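Local coordinates for testis-expressed protein 101 (Mus musculus, PDB 7BPS) that plays a role in fertilisation, controlling sperm binding to the zona pellucida and sperm migration into the oviduct, probably through the adhesion molecule ADAM3, at residues G147-S152 with C171-M176. Residues are numbered along the deposited sequence; the frame is centred on the assembly and turned at random.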
loop_
_atom_site.group_PDB
_atom_site.type_symbol
_atom_site.label_atom_id
_atom_site.label_comp_id
_atom_site.label_asym_id
_atom_site.label_seq_id
_atom_site.Cartn_x
_atom_site.Cartn_y
_atom_site.Cartn_z
ATOM N N GLY A 147 -0.899 10.181 10.436
ATOM C CA GLY A 147 -1.422 8.834 10.674
ATOM C C GLY A 147 -0.339 7.779 10.792
ATOM O O GLY A 147 0.840 8.033 10.429
ATOM N N ARG A 148 -0.765 6.614 11.262
ATOM C CA ARG A 148 0.061 5.399 11.437
ATOM C C ARG A 148 -0.777 4.243 10.909
ATOM O O ARG A 148 -1.962 4.138 11.275
ATOM C CB ARG A 148 0.530 5.287 12.898
ATOM C CG ARG A 148 1.412 4.094 13.232
ATOM C CD ARG A 148 2.317 4.351 14.429
ATOM N NE ARG A 148 3.660 4.673 13.949
ATOM C CZ ARG A 148 4.284 5.849 14.062
ATOM N NH1 ARG A 148 3.734 6.889 14.669
ATOM N NH2 ARG A 148 5.509 5.965 13.587
ATOM N N LEU A 149 -0.187 3.454 10.009
ATOM C CA LEU A 149 -0.807 2.251 9.439
ATOM C C LEU A 149 -0.069 1.052 10.000
ATOM O O LEU A 149 1.137 0.990 9.817
ATOM C CB LEU A 149 -0.745 2.293 7.914
ATOM C CG LEU A 149 -1.481 3.469 7.275
ATOM C CD1 LEU A 149 -1.410 3.355 5.764
ATOM C CD2 LEU A 149 -2.928 3.564 7.746
ATOM N N GLU A 150 -0.813 0.154 10.640
ATOM C CA GLU A 150 -0.324 -1.103 11.259
ATOM C C GLU A 150 -0.709 -2.248 10.321
ATOM O O GLU A 150 -1.918 -2.439 10.105
ATOM C CB GLU A 150 -1.023 -1.206 12.616
ATOM C CG GLU A 150 -0.221 -1.818 13.704
ATOM C CD GLU A 150 0.937 -0.920 14.057
ATOM O OE1 GLU A 150 0.692 0.285 14.415
ATOM O OE2 GLU A 150 2.087 -1.435 13.955
ATOM N N PHE A 151 0.250 -2.947 9.733
ATOM C CA PHE A 151 -0.002 -4.129 8.871
ATOM C C PHE A 151 0.430 -5.412 9.579
ATOM O O PHE A 151 1.469 -5.409 10.260
ATOM C CB PHE A 151 0.715 -3.985 7.539
ATOM C CG PHE A 151 0.255 -2.792 6.751
ATOM C CD1 PHE A 151 -0.824 -2.893 5.902
ATOM C CD2 PHE A 151 0.921 -1.584 6.852
ATOM C CE1 PHE A 151 -1.216 -1.800 5.150
ATOM C CE2 PHE A 151 0.534 -0.500 6.086
ATOM C CZ PHE A 151 -0.538 -0.603 5.248
ATOM N N SER A 152 -0.377 -6.463 9.446
ATOM C CA SER A 152 -0.137 -7.777 10.097
ATOM C C SER A 152 -0.641 -8.885 9.186
ATOM O O SER A 152 -1.447 -8.622 8.309
ATOM C CB SER A 152 -0.714 -7.860 11.497
ATOM O OG SER A 152 -2.060 -7.466 11.491
ATOM N N CYS A 171 -9.695 9.890 9.796
ATOM C CA CYS A 171 -8.632 8.865 9.779
ATOM C C CYS A 171 -8.974 7.797 8.734
ATOM O O CYS A 171 -9.115 6.624 9.127
ATOM C CB CYS A 171 -8.450 8.261 11.165
ATOM S SG CYS A 171 -7.944 9.475 12.403
ATOM N N ARG A 172 -9.018 8.180 7.450
ATOM C CA ARG A 172 -9.584 7.333 6.360
ATOM C C ARG A 172 -8.661 7.325 5.143
ATOM O O ARG A 172 -9.151 7.205 4.004
ATOM C CB ARG A 172 -10.996 7.827 6.035
ATOM C CG ARG A 172 -11.959 7.667 7.198
ATOM C CD ARG A 172 -13.420 7.616 6.767
ATOM N NE ARG A 172 -14.031 8.899 7.062
ATOM C CZ ARG A 172 -14.971 9.123 7.966
ATOM N NH1 ARG A 172 -15.490 8.126 8.651
ATOM N NH2 ARG A 172 -15.416 10.351 8.151
ATOM N N LEU A 173 -7.354 7.420 5.374
ATOM C CA LEU A 173 -6.339 7.160 4.330
ATOM C C LEU A 173 -6.648 5.802 3.688
ATOM O O LEU A 173 -6.595 5.705 2.442
ATOM C CB LEU A 173 -4.935 7.199 4.946
ATOM C CG LEU A 173 -3.792 6.886 3.977
ATOM C CD1 LEU A 173 -3.827 7.810 2.763
ATOM C CD2 LEU A 173 -2.450 6.976 4.667
ATOM N N MET A 174 -6.958 4.782 4.494
ATOM C CA MET A 174 -7.192 3.421 3.958
ATOM C C MET A 174 -8.706 3.184 3.791
ATOM O O MET A 174 -9.129 2.023 3.666
ATOM C CB MET A 174 -6.542 2.364 4.854
ATOM C CG MET A 174 -5.046 2.333 4.742
ATOM S SD MET A 174 -4.485 2.077 3.034
ATOM C CE MET A 174 -4.975 0.378 2.758
ATOM N N ALA A 175 -9.492 4.259 3.729
ATOM C CA ALA A 175 -10.937 4.254 3.407
ATOM C C ALA A 175 -11.696 3.236 4.264
ATOM O O ALA A 175 -12.691 2.736 3.791
ATOM C CB ALA A 175 -11.119 4.000 1.937
ATOM N N MET A 176 -11.269 2.994 5.505
ATOM C CA MET A 176 -12.015 2.150 6.471
ATOM C C MET A 176 -12.041 0.716 5.955
ATOM O O MET A 176 -12.924 -0.047 6.402
ATOM C CB MET A 176 -13.450 2.659 6.668
ATOM C CG MET A 176 -13.500 4.091 7.221
ATOM S SD MET A 176 -15.194 4.627 7.562
ATOM C CE MET A 176 -15.392 3.889 9.186
#
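Leu-149 meets Leu-173 and Met-174 through aliphatic groups alone, so no planar group has a face or edge in direct contact; the nearest ring, that of Phe-151, stops 5.0 Å short, measured from its CE1 to Met-174 CE. Both methyls of Leu-149 are used. CD1 lies 3.9 Å from Leu-173 CD2, and the two leucine side chains run at roughly a right angle to each other. Met-174 CG sits across the fork of Leu-149, 3.9 Å from CD1 and equally 3.9 Å from CD2. Bends at chi2 (-56°) and chi3 (-70°) then fold the thioether back, bringing its methyl to the Phe-151 side of the leucine. The CA atoms of Leu-149 and Met-174 are 8.5 Å apart, a spacing bridged by side chains rather than by strand pairing. A type I turn from Arg-172 to Ala-175 presents both apolar residues, closed by a hydrogen bond of 3.0 Å from Ala-175 N to Arg-172 O. The carboxylate of Glu-187 holds this turn, its two oxygens accepting the backbone N-H groups of Leu-173 and Met-174, and the side chain of Leu-149 also rests against Glu-187. Ile-45 against Leu-149, Leu-43 against Met-174 and Thr-74 OG1 hydrogen-bonded to Leu-173 O bring in the preceding Ly6/uPAR domain. The buried cluster thus joins a central strand and a loop tethered by the Cys-171 to Cys-189 disulfide to the partner domain, as befits tandem three-finger Ly6/uPAR modules.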